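Local coordinates for protein KP700603 (Klebsiella pneumoniae 700603, PDB 5KVK), which is of unknown function but belongs to the competence-damaged protein (CinA) superfamily, some of whose members are known as nicotinamide mononucleotide deamidases, at residues H13-R18 against A154-M159; A43-Q48 against A53-G58; S109-P114 against D119-G124; F128-R133 against A160-K165. All coordinates share one frame; numbering follows the deposited sequence. Where two conformers were deposited one is given.

The four contacts tie one alpha/beta domain together, built on a mixed five-stranded sheet with helices packed against it. Contact 1 joins helix 12-26 to helix 147-165, closing nearly the whole chain into a loop within which contacts 2 and 3 are nested. Contact 4 lays the next turns of helix 147-165 on strand 125-132; contacts 1 and 4 cross along the chain, their centres about 11 Å apart. Contact 2, at strand 55-61, outermost in this chain but paired with the second subunit, meets contact 1 through Q48. Contact 3 closes the hairpin that leads into contact 4; its centre is about 26 Å from that of contact 2. Chain ends, sheet and helices thus form one compact domain.

Contact 1 of 4, residues H13-R18 against A154-M159; sequences HELTTR and AVRFAM
L15 reaches across to helix 147-165 with a single methyl, CD2, which sits over the backbone of R156 and beside the first carbon of M159. The nearer approach is to the carbonyl, L15 CD2 to R156 O at 3.3 Å, while the apolar one, L15 CD2 to M159 CB, is 3.9 Å. The same methyl also comes within 4.1 Å of R156 CB, so it settles between R156 and M159, three residues apart on the partner helix. M159 returns the contact to T16, the residue after L15: its chain bends at both chi2 and chi3 and brings CE against the methyl T16 CG2 at 4.0 Å. The arrangement is a helix-helix packing in which the two segments run nearly parallel, their axes 9.8 Å apart and 21° from each other. It brings the first helix of the domain against its last. T16 turns its two branches to different tasks: with CG2 anti to the backbone N (chi1 -58° for OG1), the methyl faces M159 and the hydroxyl bonds back to T12 O. R156 contributes little to the pair beyond its backbone and CB. Behind this layer, M159 also rests on L41 and L45 of helix 40-46, and T17 OG1 bonds to H13 O, which takes T17 N from the opposite face of its carbonyl plane.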
loop_
_atom_site.group_PDB
_atom_site.type_symbol
_atom_site.label_atom_id
_atom_site.label_comp_id
_atom_site.label_asym_id
_atom_site.label_seq_id
_atom_site.Cartn_x
_atom_site.Cartn_y
_atom_site.Cartn_z
ATOM N N HIS A 13 -13.207 -7.279 7.613
ATOM C CA HIS A 13 -13.912 -7.294 6.336
ATOM C C HIS A 13 -15.373 -6.853 6.504
ATOM O O HIS A 13 -15.914 -6.152 5.649
ATOM C CB HIS A 13 -13.810 -8.699 5.726
ATOM C CG HIS A 13 -14.413 -8.845 4.359
ATOM N ND1 HIS A 13 -14.124 -8.003 3.307
ATOM C CD2 HIS A 13 -15.240 -9.793 3.858
ATOM C CE1 HIS A 13 -14.791 -8.389 2.234
ATOM N NE2 HIS A 13 -15.478 -9.471 2.543
ATOM N N GLU A 14 -16.042 -7.289 7.581
ATOM C CA GLU A 14 -17.441 -6.890 7.785
ATOM C C GLU A 14 -17.578 -5.386 8.070
ATOM O O GLU A 14 -18.378 -4.685 7.422
ATOM C CB GLU A 14 -18.052 -7.737 8.901
ATOM C CG GLU A 14 -19.524 -7.455 9.162
ATOM C CD GLU A 14 -20.042 -8.280 10.334
ATOM O OE1 GLU A 14 -19.226 -8.970 10.987
ATOM O OE2 GLU A 14 -21.249 -8.196 10.578
ATOM N N LEU A 15 -16.783 -4.863 9.008
ATOM C CA LEU A 15 -16.727 -3.411 9.256
ATOM C C LEU A 15 -16.465 -2.621 7.979
ATOM O O LEU A 15 -17.108 -1.581 7.714
ATOM C CB LEU A 15 -15.619 -3.128 10.275
ATOM C CG LEU A 15 -15.264 -1.655 10.443
ATOM C CD1 LEU A 15 -16.476 -1.095 11.135
ATOM C CD2 LEU A 15 -14.027 -1.466 11.295
ATOM N N THR A 16 -15.472 -3.061 7.193
ATOM C CA THR A 16 -15.136 -2.300 5.997
ATOM C C THR A 16 -16.283 -2.325 5.004
ATOM O O THR A 16 -16.501 -1.348 4.283
ATOM C CB THR A 16 -13.873 -2.859 5.353
ATOM O OG1 THR A 16 -12.823 -2.802 6.337
ATOM C CG2 THR A 16 -13.457 -2.027 4.147
ATOM N N THR A 17 -17.000 -3.452 4.912
ATOM C CA THR A 17 -18.185 -3.488 4.052
ATOM C C THR A 17 -19.165 -2.382 4.443
ATOM O O THR A 17 -19.715 -1.663 3.581
ATOM C CB THR A 17 -18.832 -4.868 4.186
ATOM O OG1 THR A 17 -17.914 -5.853 3.676
ATOM C CG2 THR A 17 -20.140 -4.939 3.457
ATOM N N ARG A 18 -19.385 -2.219 5.749
ATOM C CA ARG A 18 -20.397 -1.260 6.195
ATOM C C ARG A 18 -19.962 0.148 5.843
ATOM O O ARG A 18 -20.706 0.938 5.261
ATOM C CB ARG A 18 -20.611 -1.376 7.695
ATOM C CG ARG A 18 -21.533 -0.298 8.190
ATOM C CD ARG A 18 -21.921 -0.424 9.643
ATOM N NE ARG A 18 -20.792 -0.520 10.580
ATOM C CZ ARG A 18 -20.206 0.487 11.227
ATOM N NH1 ARG A 18 -20.549 1.756 11.013
ATOM N NH2 ARG A 18 -19.255 0.216 12.105
ATOM N N ALA A 154 -5.398 -1.050 14.491
ATOM C CA ALA A 154 -5.308 0.288 13.905
ATOM C C ALA A 154 -6.095 0.392 12.602
ATOM O O ALA A 154 -6.787 1.391 12.380
ATOM C CB ALA A 154 -3.830 0.662 13.689
ATOM N N VAL A 155 -6.003 -0.616 11.738
ATOM C CA VAL A 155 -6.785 -0.624 10.495
ATOM C C VAL A 155 -8.281 -0.568 10.834
ATOM O O VAL A 155 -9.046 0.224 10.251
ATOM C CB VAL A 155 -6.442 -1.891 9.672
ATOM C CG1 VAL A 155 -7.476 -2.157 8.550
ATOM C CG2 VAL A 155 -4.982 -1.781 9.086
ATOM N N ARG A 156 -8.735 -1.424 11.774
ATOM C CA ARG A 156 -10.156 -1.405 12.100
ATOM C C ARG A 156 -10.555 -0.084 12.728
ATOM O O ARG A 156 -11.597 0.472 12.382
ATOM C CB ARG A 156 -10.529 -2.571 13.021
ATOM C CG ARG A 156 -10.705 -3.873 12.254
ATOM C CD ARG A 156 -11.299 -4.985 13.100
ATOM N NE ARG A 156 -10.428 -5.292 14.225
ATOM C CZ ARG A 156 -9.496 -6.232 14.227
ATOM N NH1 ARG A 156 -9.274 -6.984 13.163
ATOM N NH2 ARG A 156 -8.765 -6.389 15.312
ATOM N N PHE A 157 -9.725 0.447 13.652
ATOM C CA PHE A 157 -10.075 1.737 14.248
ATOM C C PHE A 157 -10.212 2.830 13.185
ATOM O O PHE A 157 -11.145 3.652 13.252
ATOM C CB PHE A 157 -9.054 2.152 15.297
ATOM C CG PHE A 157 -9.438 3.440 16.008
ATOM C CD1 PHE A 157 -8.752 4.628 15.743
ATOM C CD2 PHE A 157 -10.498 3.448 16.916
ATOM C CE1 PHE A 157 -9.130 5.817 16.412
ATOM C CE2 PHE A 157 -10.875 4.625 17.550
ATOM C CZ PHE A 157 -10.191 5.806 17.273
ATOM N N ALA A 158 -9.300 2.855 12.202
ATOM C CA ALA A 158 -9.369 3.890 11.159
ATOM C C ALA A 158 -10.735 3.851 10.482
ATOM O O ALA A 158 -11.387 4.892 10.263
ATOM C CB ALA A 158 -8.249 3.657 10.148
ATOM N N MET A 159 -11.223 2.636 10.200
ATOM C CA MET A 159 -12.468 2.493 9.435
ATOM C C MET A 159 -13.678 2.721 10.315
ATOM O O MET A 159 -14.642 3.379 9.881
ATOM C CB MET A 159 -12.549 1.120 8.769
ATOM C CG MET A 159 -11.487 0.947 7.617
ATOM S SD MET A 159 -11.671 2.234 6.408
ATOM C CE MET A 159 -13.171 1.620 5.654
#

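Contact 2 of 4, residues A43-Q48 against A53-G58; sequences AALCAQ and AFYDTG
L45 makes most of the contact, one methyl over the face of Y55 and the other at the edge of F54. The CH-pi contact is the closer: L45 CD1 lies over one face of the Y55 ring, 3.9 Å from its centroid and 24° off the normal, with Y55 CE1 only 3.5 Å from that methyl. L45 CB joins it along the far rim, near Y55 CD2. The opposite face of the tyrosine lies under the backbone N of T57, so the ring is sandwiched. A sulfur-aromatic contact meets the same ring at its edge, C46 SG standing 3.9 Å from Y55 CE2. Plain apolar packing completes the set: L45 CD2 approaches the F54 ring in its plane at CE2, 3.9 Å away, and Q48 CB meets the neighbouring edge atom F54 CZ at 4.1 Å. F54 reaches this place with CG held between its backbone N and carbonyl carbon (chi1 64°). Together these contacts form part of a beta-alpha-beta unit, strand 30-34, helix 40-46, strand 55-61. At G58 the strand pairs antiparallel with one of the second subunit, so the sheet runs on across the interface. Neighbouring elements satisfy the polar ends, Q48 NE2 bonding T17 OG1. Dispersion and shape thus seat the helix on the strand; L45 CD1 and T57 N hold the tyrosine's rotation, and T32 OG1 its hydroxyl end.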
loop_
_atom_site.group_PDB
_atom_site.type_symbol
_atom_site.label_atom_id
_atom_site.label_comp_id
_atom_site.label_asym_id
_atom_site.label_seq_id
_atom_site.Cartn_x
_atom_site.Cartn_y
_atom_site.Cartn_z
ATOM N N ALA A 43 -5.228 -2.796 1.814
ATOM C CA ALA A 43 -5.586 -4.173 1.504
ATOM C C ALA A 43 -7.031 -4.440 1.881
ATOM O O ALA A 43 -7.745 -5.124 1.144
ATOM C CB ALA A 43 -4.661 -5.155 2.226
ATOM N N ALA A 44 -7.495 -3.859 2.999
ATOM C CA ALA A 44 -8.868 -4.106 3.418
ATOM C C ALA A 44 -9.843 -3.472 2.437
ATOM O O ALA A 44 -10.891 -4.088 2.103
ATOM C CB ALA A 44 -9.107 -3.574 4.834
ATOM N N LEU A 45 -9.477 -2.290 1.923
ATOM C CA LEU A 45 -10.340 -1.595 0.967
ATOM C C LEU A 45 -10.369 -2.333 -0.358
ATOM O O LEU A 45 -11.409 -2.373 -1.039
ATOM C CB LEU A 45 -9.848 -0.166 0.778
ATOM C CG LEU A 45 -9.858 0.640 2.108
ATOM C CD1 LEU A 45 -9.139 2.021 2.110
ATOM C CD2 LEU A 45 -11.339 0.816 2.551
ATOM N N CYS A 46 -9.217 -2.854 -0.784
ATOM C CA CYS A 46 -9.225 -3.544 -2.069
ATOM C C CYS A 46 -9.893 -4.890 -1.996
ATOM O O CYS A 46 -10.241 -5.429 -3.056
ATOM C CB CYS A 46 -7.784 -3.699 -2.613
ATOM S SG CYS A 46 -6.983 -2.059 -2.943
ATOM N N ALA A 47 -10.042 -5.466 -0.802
ATOM C CA ALA A 47 -10.678 -6.758 -0.639
ATOM C C ALA A 47 -12.200 -6.655 -0.745
ATOM O O ALA A 47 -12.879 -7.700 -0.832
ATOM C CB ALA A 47 -10.333 -7.416 0.715
ATOM N N GLN A 48 -12.725 -5.431 -0.789
ATOM C CA GLN A 48 -14.150 -5.149 -0.914
ATOM C C GLN A 48 -14.653 -5.447 -2.314
ATOM O O GLN A 48 -13.901 -5.433 -3.292
ATOM C CB GLN A 48 -14.434 -3.691 -0.588
ATOM C CG GLN A 48 -14.356 -3.411 0.858
ATOM C CD GLN A 48 -15.543 -4.006 1.529
ATOM O OE1 GLN A 48 -16.664 -3.687 1.165
ATOM N NE2 GLN A 48 -15.322 -4.870 2.491
ATOM N N ALA A 53 -15.545 1.867 -6.774
ATOM C CA ALA A 53 -16.597 2.856 -6.625
ATOM C C ALA A 53 -16.248 3.903 -5.575
ATOM O O ALA A 53 -16.830 4.990 -5.581
ATOM C CB ALA A 53 -17.943 2.202 -6.272
ATOM N N PHE A 54 -15.302 3.611 -4.706
ATOM C CA PHE A 54 -14.950 4.569 -3.662
ATOM C C PHE A 54 -13.461 4.691 -3.383
ATOM O O PHE A 54 -13.099 5.500 -2.529
ATOM C CB PHE A 54 -15.673 4.193 -2.338
ATOM C CG PHE A 54 -15.235 2.873 -1.778
ATOM C CD1 PHE A 54 -15.833 1.714 -2.222
ATOM C CD2 PHE A 54 -14.212 2.789 -0.823
ATOM C CE1 PHE A 54 -15.445 0.496 -1.756
ATOM C CE2 PHE A 54 -13.848 1.544 -0.338
ATOM C CZ PHE A 54 -14.451 0.426 -0.828
ATOM N N TYR A 55 -12.584 3.962 -4.080
ATOM C CA TYR A 55 -11.164 3.953 -3.702
ATOM C C TYR A 55 -10.318 3.530 -4.868
ATOM O O TYR A 55 -10.644 2.544 -5.508
ATOM C CB TYR A 55 -10.940 2.929 -2.567
ATOM C CG TYR A 55 -9.512 2.839 -2.070
ATOM C CD1 TYR A 55 -8.996 3.786 -1.141
ATOM C CD2 TYR A 55 -8.718 1.776 -2.440
ATOM C CE1 TYR A 55 -7.696 3.696 -0.665
ATOM C CE2 TYR A 55 -7.427 1.678 -1.970
ATOM C CZ TYR A 55 -6.940 2.627 -1.083
ATOM O OH TYR A 55 -5.626 2.475 -0.598
ATOM N N ASP A 56 -9.154 4.213 -5.093
ATOM C CA ASP A 56 -8.192 3.594 -6.006
ATOM C C ASP A 56 -6.733 3.874 -5.699
ATOM O O ASP A 56 -5.865 3.283 -6.387
ATOM C CB ASP A 56 -8.446 3.956 -7.472
ATOM C CG ASP A 56 -8.284 5.482 -7.782
ATOM O OD1 ASP A 56 -7.761 6.297 -6.939
ATOM O OD2 ASP A 56 -8.732 5.827 -8.876
ATOM N N THR A 57 -6.426 4.699 -4.694
ATOM C CA THR A 57 -5.052 5.118 -4.438
ATOM C C THR A 57 -4.696 4.970 -2.973
ATOM O O THR A 57 -5.335 5.588 -2.091
ATOM C CB THR A 57 -4.885 6.586 -4.874
ATOM O OG1 THR A 57 -5.124 6.664 -6.281
ATOM C CG2 THR A 57 -3.408 7.017 -4.580
ATOM N N GLY A 58 -3.629 4.205 -2.700
ATOM C CA GLY A 58 -3.031 4.210 -1.382
ATOM C C GLY A 58 -1.520 4.297 -1.490
ATOM O O GLY A 58 -0.908 3.840 -2.469
#

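Contact 3 of 4, residues S109-P114 against D119-G124; sequences SGYAGP and DGTPAG
The long loop of a beta hairpin, between antiparallel strands 104-110 and 125-132, folds back on itself here, its two limbs held by one backbone bond and by the ring of Y111. T121 lies across Y111 at about a right angle, with T121 CB 3.5 Å from Y111 CE2 and T121 CG2 equally near Y111 CD2. Water fills the space between Y111 OH and D119: one molecule, in the ring plane at the phenol edge, donates to D119 OD2 at 2.7 Å, though its implausibly short approach to the hydroxyl leaves that end doubtful, while a second bonds to the hydroxyl and weakly to D119 N. D119 itself opens an Asx turn, in which D119 OD1 accepts from T121 N at 2.9 Å, from above the carboxylate plane. At the other end of the loop, G124 N gives its hydrogen to Y111 O at 2.8 Å, nearly along the C=O axis. A123 CB packs against G113 CA at 3.9 Å and approaches P114 O at 3.4 Å, beside the cis peptide bond that precedes P114. The backbone angles of G113, G120 and G124 would press any side chain on the preceding carbonyl O. A112 packs on C147 and V151 of helix 147-165.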
loop_
_atom_site.group_PDB
_atom_site.type_symbol
_atom_site.label_atom_id
_atom_site.label_comp_id
_atom_site.label_asym_id
_atom_site.label_seq_id
_atom_site.Cartn_x
_atom_site.Cartn_y
_atom_site.Cartn_z
ATOM N N SER A 109 0.058 6.894 11.326
ATOM C CA SER A 109 1.484 6.856 11.624
ATOM C C SER A 109 1.666 6.452 13.069
ATOM O O SER A 109 1.072 7.084 13.962
ATOM C CB SER A 109 2.143 8.243 11.371
ATOM O OG SER A 109 3.547 8.090 11.544
ATOM N N GLY A 110 2.489 5.421 13.309
ATOM C CA GLY A 110 2.581 4.896 14.657
ATOM C C GLY A 110 3.761 3.931 14.761
ATOM O O GLY A 110 4.506 3.715 13.789
ATOM N N TYR A 111 3.867 3.354 15.928
ATOM C CA TYR A 111 4.834 2.299 16.244
ATOM C C TYR A 111 4.068 0.994 16.460
ATOM O O TYR A 111 3.411 0.835 17.497
ATOM C CB TYR A 111 5.635 2.641 17.498
ATOM C CG TYR A 111 6.334 3.955 17.390
ATOM C CD1 TYR A 111 7.425 4.087 16.555
ATOM C CD2 TYR A 111 5.889 5.083 18.086
ATOM C CE1 TYR A 111 8.078 5.303 16.402
ATOM C CE2 TYR A 111 6.553 6.303 17.950
ATOM C CZ TYR A 111 7.642 6.404 17.092
ATOM O OH TYR A 111 8.320 7.597 16.907
ATOM N N ALA A 112 4.226 0.025 15.539
ATOM C CA ALA A 112 3.500 -1.232 15.736
ATOM C C ALA A 112 4.116 -2.111 16.823
ATOM O O ALA A 112 3.423 -2.982 17.356
ATOM C CB ALA A 112 3.460 -2.049 14.440
ATOM N N GLY A 113 5.401 -1.941 17.118
ATOM C CA GLY A 113 6.132 -2.844 17.972
ATOM C C GLY A 113 6.948 -3.868 17.203
ATOM O O GLY A 113 6.792 -3.978 16.001
ATOM N N PRO A 114 7.784 -4.658 17.908
ATOM C CA PRO A 114 7.756 -4.666 19.385
ATOM C C PRO A 114 8.468 -3.461 20.057
ATOM O O PRO A 114 8.223 -3.155 21.238
ATOM C CB PRO A 114 8.452 -5.976 19.739
ATOM C CG PRO A 114 9.363 -6.247 18.555
ATOM C CD PRO A 114 8.570 -5.780 17.364
ATOM N N ASP A 119 11.808 8.106 21.048
ATOM C CA ASP A 119 11.499 9.188 21.979
ATOM C C ASP A 119 10.824 8.680 23.240
ATOM O O ASP A 119 10.336 9.483 24.042
ATOM C CB ASP A 119 10.642 10.279 21.297
ATOM C CG ASP A 119 9.282 9.796 20.861
ATOM O OD1 ASP A 119 9.000 8.580 20.984
ATOM O OD2 ASP A 119 8.505 10.625 20.337
ATOM N N GLY A 120 10.810 7.363 23.440
ATOM C CA GLY A 120 10.095 6.755 24.542
ATOM C C GLY A 120 8.636 6.446 24.247
ATOM O O GLY A 120 7.985 5.806 25.087
ATOM N N THR A 121 8.123 6.846 23.080
ATOM C CA THR A 121 6.723 6.602 22.728
ATOM C C THR A 121 6.499 5.094 22.815
ATOM O O THR A 121 7.232 4.336 22.155
ATOM C CB THR A 121 6.366 7.068 21.312
ATOM O OG1 THR A 121 6.594 8.492 21.160
ATOM C CG2 THR A 121 4.905 6.789 21.003
ATOM N N PRO A 122 5.536 4.610 23.598
ATOM C CA PRO A 122 5.415 3.160 23.771
ATOM C C PRO A 122 4.958 2.478 22.494
ATOM O O PRO A 122 4.163 3.016 21.712
ATOM C CB PRO A 122 4.367 3.009 24.883
ATOM C CG PRO A 122 4.186 4.391 25.470
ATOM C CD PRO A 122 4.484 5.341 24.338
ATOM N N ALA A 123 5.480 1.268 22.288
ATOM C CA ALA A 123 4.976 0.417 21.224
ATOM C C ALA A 123 3.456 0.378 21.312
ATOM O O ALA A 123 2.884 0.380 22.411
ATOM C CB ALA A 123 5.566 -1.003 21.333
ATOM N N GLY A 124 2.822 0.378 20.150
ATOM C CA GLY A 124 1.357 0.433 20.046
ATOM C C GLY A 124 0.764 1.815 19.920
ATOM O O GLY A 124 -0.433 1.948 19.619
HETATM O O HOH W 1 7.414 9.505 18.134
HETATM O O HOH W 2 10.790 8.102 18.039
#

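Contact 4 of 4, residues F128-R133 against A160-K165; sequences FAWNFR and AALGEK
W130 carries the contact, its indole laid between strand 125-132 and the last turns of helix 147-165, in a helix-on-sheet packing of an alpha/beta domain. The strand and helix segments run 34° apart, with axes 10.1 Å from each other. K165 covers one face of the indole: its aliphatic chain runs over that face, the two side chains crossing at about a right angle, and CE stands 3.9 Å from the centroid of the six-membered ring, a CH-pi contact whose closest atom pair is K165 CE to W130 CE3 at 3.6 Å. The chain bends only at its last torsion (chi4 -57°), after running extended over the ring, and this takes NZ away toward the carboxylate of E137, its salt-bridge partner on strand 135-142. Any cation-pi attraction from NZ is long and at most weak, so the lysine serves the ring mainly with its methylenes. A161, one turn earlier on the helix, sets its CB against the benzene part of the indole, 3.4 Å from W130 CZ2. L162 meets the pyrrole part instead, with CB 4.0 Å from W130 CD1, and its side chain also touches I106 of strand 104-110 and W169. The polar atom of the indole is accounted for just outside the pair: W130 NE1 donates to the carbonyl A158 O, while the backbone L162 N lies 3.8 Å from the same NE1.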
loop_
_atom_site.group_PDB
_atom_site.type_symbol
_atom_site.label_atom_id
_atom_site.label_comp_id
_atom_site.label_asym_id
_atom_site.label_seq_id
_atom_site.Cartn_x
_atom_site.Cartn_y
_atom_site.Cartn_z
ATOM N N PHE A 128 -3.745 9.016 14.043
ATOM C CA PHE A 128 -4.640 8.971 12.904
ATOM C C PHE A 128 -5.044 10.380 12.492
ATOM O O PHE A 128 -5.256 11.259 13.344
ATOM C CB PHE A 128 -5.916 8.218 13.249
ATOM C CG PHE A 128 -5.695 6.792 13.679
ATOM C CD1 PHE A 128 -5.303 6.486 15.001
ATOM C CD2 PHE A 128 -5.873 5.764 12.757
ATOM C CE1 PHE A 128 -5.102 5.138 15.378
ATOM C CE2 PHE A 128 -5.670 4.432 13.131
ATOM C CZ PHE A 128 -5.277 4.135 14.431
ATOM N N ALA A 129 -5.214 10.563 11.196
ATOM C CA ALA A 129 -5.944 11.733 10.694
ATOM C C ALA A 129 -6.987 11.280 9.687
ATOM O O ALA A 129 -6.733 10.392 8.844
ATOM C CB ALA A 129 -4.973 12.724 10.069
ATOM N N TRP A 130 -8.146 11.932 9.733
ATOM C CA TRP A 130 -9.196 11.792 8.744
ATOM C C TRP A 130 -9.405 13.187 8.186
ATOM O O TRP A 130 -9.754 14.105 8.928
ATOM C CB TRP A 130 -10.494 11.267 9.384
ATOM C CG TRP A 130 -10.407 9.946 10.094
ATOM C CD1 TRP A 130 -10.756 8.684 9.601
ATOM C CD2 TRP A 130 -9.938 9.737 11.419
ATOM N NE1 TRP A 130 -10.518 7.712 10.584
ATOM C CE2 TRP A 130 -10.008 8.337 11.688
ATOM C CE3 TRP A 130 -9.464 10.604 12.429
ATOM C CZ2 TRP A 130 -9.619 7.794 12.909
ATOM C CZ3 TRP A 130 -9.096 10.077 13.647
ATOM C CH2 TRP A 130 -9.210 8.683 13.896
ATOM N N ASN A 131 -9.164 13.346 6.909
ATOM C CA ASN A 131 -9.120 14.653 6.262
ATOM C C ASN A 131 -10.261 14.665 5.260
ATOM O O ASN A 131 -10.171 14.028 4.209
ATOM C CB ASN A 131 -7.757 14.836 5.581
ATOM C CG ASN A 131 -7.604 16.199 4.925
ATOM O OD1 ASN A 131 -8.618 16.835 4.597
ATOM N ND2 ASN A 131 -6.350 16.675 4.706
ATOM N N PHE A 132 -11.329 15.392 5.549
ATOM C CA PHE A 132 -12.421 15.542 4.584
ATOM C C PHE A 132 -12.277 16.882 3.861
ATOM O O PHE A 132 -12.525 17.960 4.431
ATOM C CB PHE A 132 -13.763 15.448 5.293
ATOM C CG PHE A 132 -14.950 15.718 4.425
ATOM C CD1 PHE A 132 -15.153 15.011 3.214
ATOM C CD2 PHE A 132 -15.913 16.633 4.814
ATOM C CE1 PHE A 132 -16.245 15.224 2.416
ATOM C CE2 PHE A 132 -17.030 16.832 4.040
ATOM C CZ PHE A 132 -17.200 16.131 2.814
ATOM N N ARG A 133 -11.879 16.822 2.595
ATOM C CA ARG A 133 -11.753 18.030 1.780
ATOM C C ARG A 133 -11.033 19.184 2.491
ATOM O O ARG A 133 -11.419 20.365 2.324
ATOM C CB ARG A 133 -13.149 18.519 1.322
ATOM C CG ARG A 133 -13.839 17.495 0.503
ATOM C CD ARG A 133 -15.135 17.993 -0.131
ATOM N NE ARG A 133 -15.598 16.932 -1.012
ATOM C CZ ARG A 133 -16.843 16.671 -1.327
ATOM N NH1 ARG A 133 -17.818 17.412 -0.845
ATOM N NH2 ARG A 133 -17.113 15.652 -2.153
ATOM N N ALA A 160 -13.628 2.208 11.556
ATOM C CA ALA A 160 -14.778 2.360 12.463
ATOM C C ALA A 160 -15.015 3.841 12.798
ATOM O O ALA A 160 -16.150 4.324 12.788
ATOM C CB ALA A 160 -14.544 1.586 13.733
ATOM N N ALA A 161 -13.930 4.587 13.016
ATOM C CA ALA A 161 -14.039 6.029 13.276
ATOM C C ALA A 161 -14.532 6.769 12.045
ATOM O O ALA A 161 -15.370 7.675 12.152
ATOM C CB ALA A 161 -12.674 6.553 13.702
ATOM N N LEU A 162 -14.033 6.385 10.869
ATOM C CA LEU A 162 -14.548 6.985 9.643
ATOM C C LEU A 162 -16.033 6.730 9.521
ATOM O O LEU A 162 -16.801 7.635 9.159
ATOM C CB LEU A 162 -13.809 6.420 8.438
ATOM C CG LEU A 162 -14.388 6.927 7.090
ATOM C CD1 LEU A 162 -14.185 8.432 6.847
ATOM C CD2 LEU A 162 -13.721 6.129 5.978
ATOM N N GLY A 163 -16.469 5.513 9.873
ATOM C CA GLY A 163 -17.879 5.201 9.770
ATOM C C GLY A 163 -18.716 6.135 10.623
ATOM O O GLY A 163 -19.801 6.565 10.219
ATOM N N GLU A 164 -18.190 6.522 11.790
ATOM C CA GLU A 164 -18.889 7.475 12.656
ATOM C C GLU A 164 -18.745 8.915 12.157
ATOM O O GLU A 164 -19.662 9.742 12.346
ATOM C CB GLU A 164 -18.349 7.361 14.078
ATOM C CG GLU A 164 -18.790 6.158 14.795
ATOM C CD GLU A 164 -19.353 6.510 16.136
ATOM O OE1 GLU A 164 -20.390 7.208 16.175
ATOM O OE2 GLU A 164 -18.741 6.116 17.155
ATOM N N LYS A 165 -17.611 9.263 11.558
ATOM C CA LYS A 165 -17.492 10.652 11.156
ATOM C C LYS A 165 -18.343 10.947 9.940
ATOM O O LYS A 165 -18.659 12.120 9.715
ATOM C CB LYS A 165 -16.029 11.043 10.922
ATOM C CG LYS A 165 -15.133 10.735 12.110
ATOM C CD LYS A 165 -13.686 11.122 11.846
ATOM C CE LYS A 165 -12.922 11.133 13.153
ATOM N NZ LYS A 165 -13.499 12.029 14.187
#